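Local coordinates for putative regulatory protein SCO4313 (Streptomyces coelicolor, PDB 2OI8) that probably binds DNA as a transcriptional regulator of the TetR family, acting through a predicted helix-turn-helix motif, at residues 20-28 / 37-45. Sequence-based numbering, arbitrary orientation.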
loop_
_atom_site.group_PDB
_atom_site.type_symbol
_atom_site.label_atom_id
_atom_site.label_comp_id
_atom_site.label_asym_id
_atom_site.label_seq_id
_atom_site.Cartn_x
_atom_site.Cartn_y
_atom_site.Cartn_z
ATOM N N GLU A 20 -8.431 14.756 21.955
ATOM C CA GLU A 20 -7.940 15.965 21.299
ATOM C C GLU A 20 -6.490 15.838 20.840
ATOM O O GLU A 20 -6.149 16.295 19.742
ATOM C CB GLU A 20 -8.071 17.165 22.219
ATOM C CG GLU A 20 -9.405 17.842 22.125
ATOM C CD GLU A 20 -9.501 18.779 20.920
ATOM O OE1 GLU A 20 -9.839 18.298 19.797
ATOM O OE2 GLU A 20 -9.253 20.002 21.103
ATOM N N ILE A 21 -5.644 15.236 21.688
ATOM C CA ILE A 21 -4.246 15.011 21.354
ATOM C C ILE A 21 -4.203 14.200 20.073
ATOM O O ILE A 21 -3.503 14.570 19.128
ATOM C CB ILE A 21 -3.478 14.159 22.379
ATOM C CG1 ILE A 21 -3.705 14.602 23.832
ATOM C CG2 ILE A 21 -1.975 14.095 22.008
ATOM C CD1 ILE A 21 -3.181 15.930 24.183
ATOM N N LYS A 22 -4.958 13.094 20.067
ATOM C CA LYS A 22 -4.984 12.164 18.943
ATOM C C LYS A 22 -5.475 12.845 17.687
ATOM O O LYS A 22 -4.846 12.687 16.631
ATOM C CB LYS A 22 -5.798 10.913 19.268
ATOM C CG LYS A 22 -5.009 9.980 20.179
ATOM C CD LYS A 22 -5.603 8.603 20.310
ATOM C CE LYS A 22 -6.970 8.657 20.989
ATOM N NZ LYS A 22 -7.328 7.286 21.419
ATOM N N ASP A 23 -6.565 13.620 17.814
ATOM C CA ASP A 23 -7.022 14.517 16.757
ATOM C C ASP A 23 -5.904 15.365 16.160
ATOM O O ASP A 23 -5.688 15.311 14.953
ATOM C CB ASP A 23 -8.139 15.444 17.248
ATOM C CG ASP A 23 -9.521 14.879 16.994
ATOM O OD1 ASP A 23 -9.624 13.701 16.594
ATOM O OD2 ASP A 23 -10.510 15.612 17.196
ATOM N N HIS A 24 -5.178 16.134 16.968
ATOM C CA HIS A 24 -4.101 16.945 16.384
ATOM C C HIS A 24 -3.020 16.108 15.740
ATOM O O HIS A 24 -2.393 16.550 14.776
ATOM C CB HIS A 24 -3.499 17.923 17.391
ATOM C CG HIS A 24 -4.499 18.901 17.907
ATOM N ND1 HIS A 24 -5.146 19.795 17.082
ATOM C CD2 HIS A 24 -5.018 19.082 19.144
ATOM C CE1 HIS A 24 -6.004 20.503 17.795
ATOM N NE2 HIS A 24 -5.944 20.091 19.048
ATOM N N ALA A 25 -2.823 14.899 16.261
ATOM C CA ALA A 25 -1.831 13.969 15.721
ATOM C C ALA A 25 -2.180 13.581 14.280
ATOM O O ALA A 25 -1.303 13.521 13.431
ATOM C CB ALA A 25 -1.699 12.739 16.604
ATOM N N TRP A 26 -3.458 13.354 13.990
ATOM C CA TRP A 26 -3.846 13.118 12.612
ATOM C C TRP A 26 -3.491 14.323 11.731
ATOM O O TRP A 26 -2.914 14.131 10.654
ATOM C CB TRP A 26 -5.319 12.710 12.495
ATOM C CG TRP A 26 -5.572 11.343 13.088
ATOM C CD1 TRP A 26 -6.167 11.057 14.300
ATOM C CD2 TRP A 26 -5.209 10.068 12.514
ATOM N NE1 TRP A 26 -6.205 9.685 14.500
ATOM C CE2 TRP A 26 -5.628 9.061 13.426
ATOM C CE3 TRP A 26 -4.587 9.681 11.314
ATOM C CZ2 TRP A 26 -5.433 7.706 13.177
ATOM C CZ3 TRP A 26 -4.395 8.335 11.076
ATOM C CH2 TRP A 26 -4.821 7.366 12.000
ATOM N N GLU A 27 -3.784 15.547 12.194
ATOM C CA GLU A 27 -3.471 16.774 11.428
ATOM C C GLU A 27 -2.001 16.774 11.005
ATOM O O GLU A 27 -1.691 16.902 9.807
ATOM C CB GLU A 27 -3.788 18.060 12.214
ATOM C CG GLU A 27 -5.257 18.443 12.271
ATOM C CD GLU A 27 -5.563 19.609 13.259
ATOM O OE1 GLU A 27 -4.878 19.787 14.311
ATOM O OE2 GLU A 27 -6.520 20.351 12.973
ATOM N N GLN A 28 -1.107 16.608 11.991
ATOM C CA GLN A 28 0.342 16.520 11.743
ATOM C C GLN A 28 0.713 15.381 10.810
ATOM O O GLN A 28 1.640 15.516 10.013
ATOM C CB GLN A 28 1.130 16.360 13.043
ATOM C CG GLN A 28 1.279 17.614 13.870
ATOM C CD GLN A 28 2.331 17.461 14.950
ATOM O OE1 GLN A 28 2.157 17.921 16.080
ATOM N NE2 GLN A 28 3.430 16.801 14.605
ATOM N N LEU A 37 5.930 13.357 12.916
ATOM C CA LEU A 37 4.954 13.565 13.995
ATOM C C LEU A 37 5.609 13.774 15.370
ATOM O O LEU A 37 6.384 12.939 15.821
ATOM C CB LEU A 37 3.999 12.370 14.027
ATOM C CG LEU A 37 3.091 12.104 15.225
ATOM C CD1 LEU A 37 2.113 13.262 15.478
ATOM C CD2 LEU A 37 2.349 10.810 14.983
ATOM N N SER A 38 5.283 14.877 16.042
ATOM C CA SER A 38 5.972 15.237 17.290
ATOM C C SER A 38 5.088 15.787 18.414
ATOM O O SER A 38 4.362 16.760 18.231
ATOM C CB SER A 38 7.094 16.239 17.000
ATOM O OG SER A 38 6.577 17.544 16.819
ATOM N N LEU A 39 5.200 15.178 19.589
ATOM C CA LEU A 39 4.480 15.606 20.780
ATOM C C LEU A 39 4.721 17.063 21.158
ATOM O O LEU A 39 3.866 17.693 21.785
ATOM C CB LEU A 39 4.811 14.706 21.961
ATOM C CG LEU A 39 4.207 13.307 21.919
ATOM C CD1 LEU A 39 4.772 12.469 23.039
ATOM C CD2 LEU A 39 2.710 13.390 22.062
ATOM N N ASN A 40 5.870 17.599 20.768
ATOM C CA ASN A 40 6.179 18.996 21.042
ATOM C C ASN A 40 5.386 20.004 20.237
ATOM O O ASN A 40 5.051 21.075 20.753
ATOM C CB ASN A 40 7.650 19.262 20.839
ATOM C CG ASN A 40 8.436 19.125 22.108
ATOM O OD1 ASN A 40 9.651 19.297 22.102
ATOM N ND2 ASN A 40 7.754 18.825 23.215
ATOM N N ALA A 41 5.117 19.675 18.977
ATOM C CA ALA A 41 4.295 20.516 18.128
ATOM C C ALA A 41 2.845 20.498 18.624
ATOM O O ALA A 41 2.174 21.533 18.647
ATOM C CB ALA A 41 4.375 20.061 16.693
ATOM N N ILE A 42 2.381 19.312 19.020
ATOM C CA ILE A 42 1.096 19.140 19.693
ATOM C C ILE A 42 1.019 20.037 20.929
ATOM O O ILE A 42 0.111 20.856 21.045
ATOM C CB ILE A 42 0.872 17.668 20.115
ATOM C CG1 ILE A 42 1.256 16.686 18.976
ATOM C CG2 ILE A 42 -0.547 17.471 20.624
ATOM C CD1 ILE A 42 0.139 15.841 18.415
ATOM N N ALA A 43 1.980 19.894 21.840
ATOM C CA ALA A 43 1.992 20.669 23.078
ATOM C C ALA A 43 1.889 22.163 22.774
ATOM O O ALA A 43 1.008 22.853 23.303
ATOM C CB ALA A 43 3.235 20.358 23.920
ATOM N N LYS A 44 2.779 22.645 21.906
ATOM C CA LYS A 44 2.766 24.039 21.461
ATOM C C LYS A 44 1.433 24.378 20.794
ATOM O O LYS A 44 0.909 25.471 21.008
ATOM C CB LYS A 44 3.968 24.350 20.530
ATOM N N ARG A 45 0.864 23.435 20.037
ATOM C CA ARG A 45 -0.436 23.666 19.380
ATOM C C ARG A 45 -1.594 23.877 20.352
ATOM O O ARG A 45 -2.512 24.649 20.074
ATOM C CB ARG A 45 -0.788 22.545 18.411
ATOM C CG ARG A 45 -1.180 23.069 17.042
ATOM C CD ARG A 45 -2.592 22.749 16.646
ATOM N NE ARG A 45 -3.524 23.764 17.082
ATOM C CZ ARG A 45 -4.791 23.839 16.689
ATOM N NH1 ARG A 45 -5.279 22.968 15.813
ATOM N NH2 ARG A 45 -5.562 24.800 17.156
#
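Ile42 turns CG1 opposite its carbonyl carbon (chi1 -45°), which sets CG2 away from the backbone N, and the two arms of this branched apolar side chain spread over helix 14-32: CG2 meets Ile21 CG2 at 3.9 Å, while CD1 lies 4.0 Å from Ala25 CB. They form a knob in the hole made by Ile21, His24, Ala25 and Gln28. The small methyl of Ala25 suits the floor of this hole, for it lets Ile42 and Leu37 approach together; Leu37 CD1 comes to 4.0 Å from Ala25 CB. Gln28 reaches out on an extended chain, its amide lying beside Ser38, Ala41 and Ile42. Ser38 is the N-cap of the second helix, accepting a weak bond from Ala41 N.

At the C-terminal end of helix 39-45 the contact turns charged. Histidine suits position 24 because its ring N-H reaches a carboxylate: His24 ND1 donates a nearly straight hydrogen bond to Glu27 OE1 (2.8 Å), in the imidazole plane but tilted out of the carboxylate plane on its syn side. The same oxygen forms a long salt bridge with Arg45 NH1 (3.5 Å) near the guanidinium plane. Long and charged, Arg45 can reach back to it from the exposed side; bent at chi2 and chi3, it presents a guanidinium face to His24 CE1, the two planes 63° apart. A leucine in place of His24 would probably leave Glu27 OE1 without its ND1 donor and its carboxylate freer to swing away from Arg45.

The helical segments cross at 117°, axes 10.1 Å apart, joining helix 14-32 to the first helix of the predicted helix-turn-helix. Helix 50-54 adds Leu53 against Ile21 and Ile42, and helix 60-84 packs Leu63 on Ala25 and Ile64 on Leu37, contributing to the hydrophobic core of this family's DNA-binding domain.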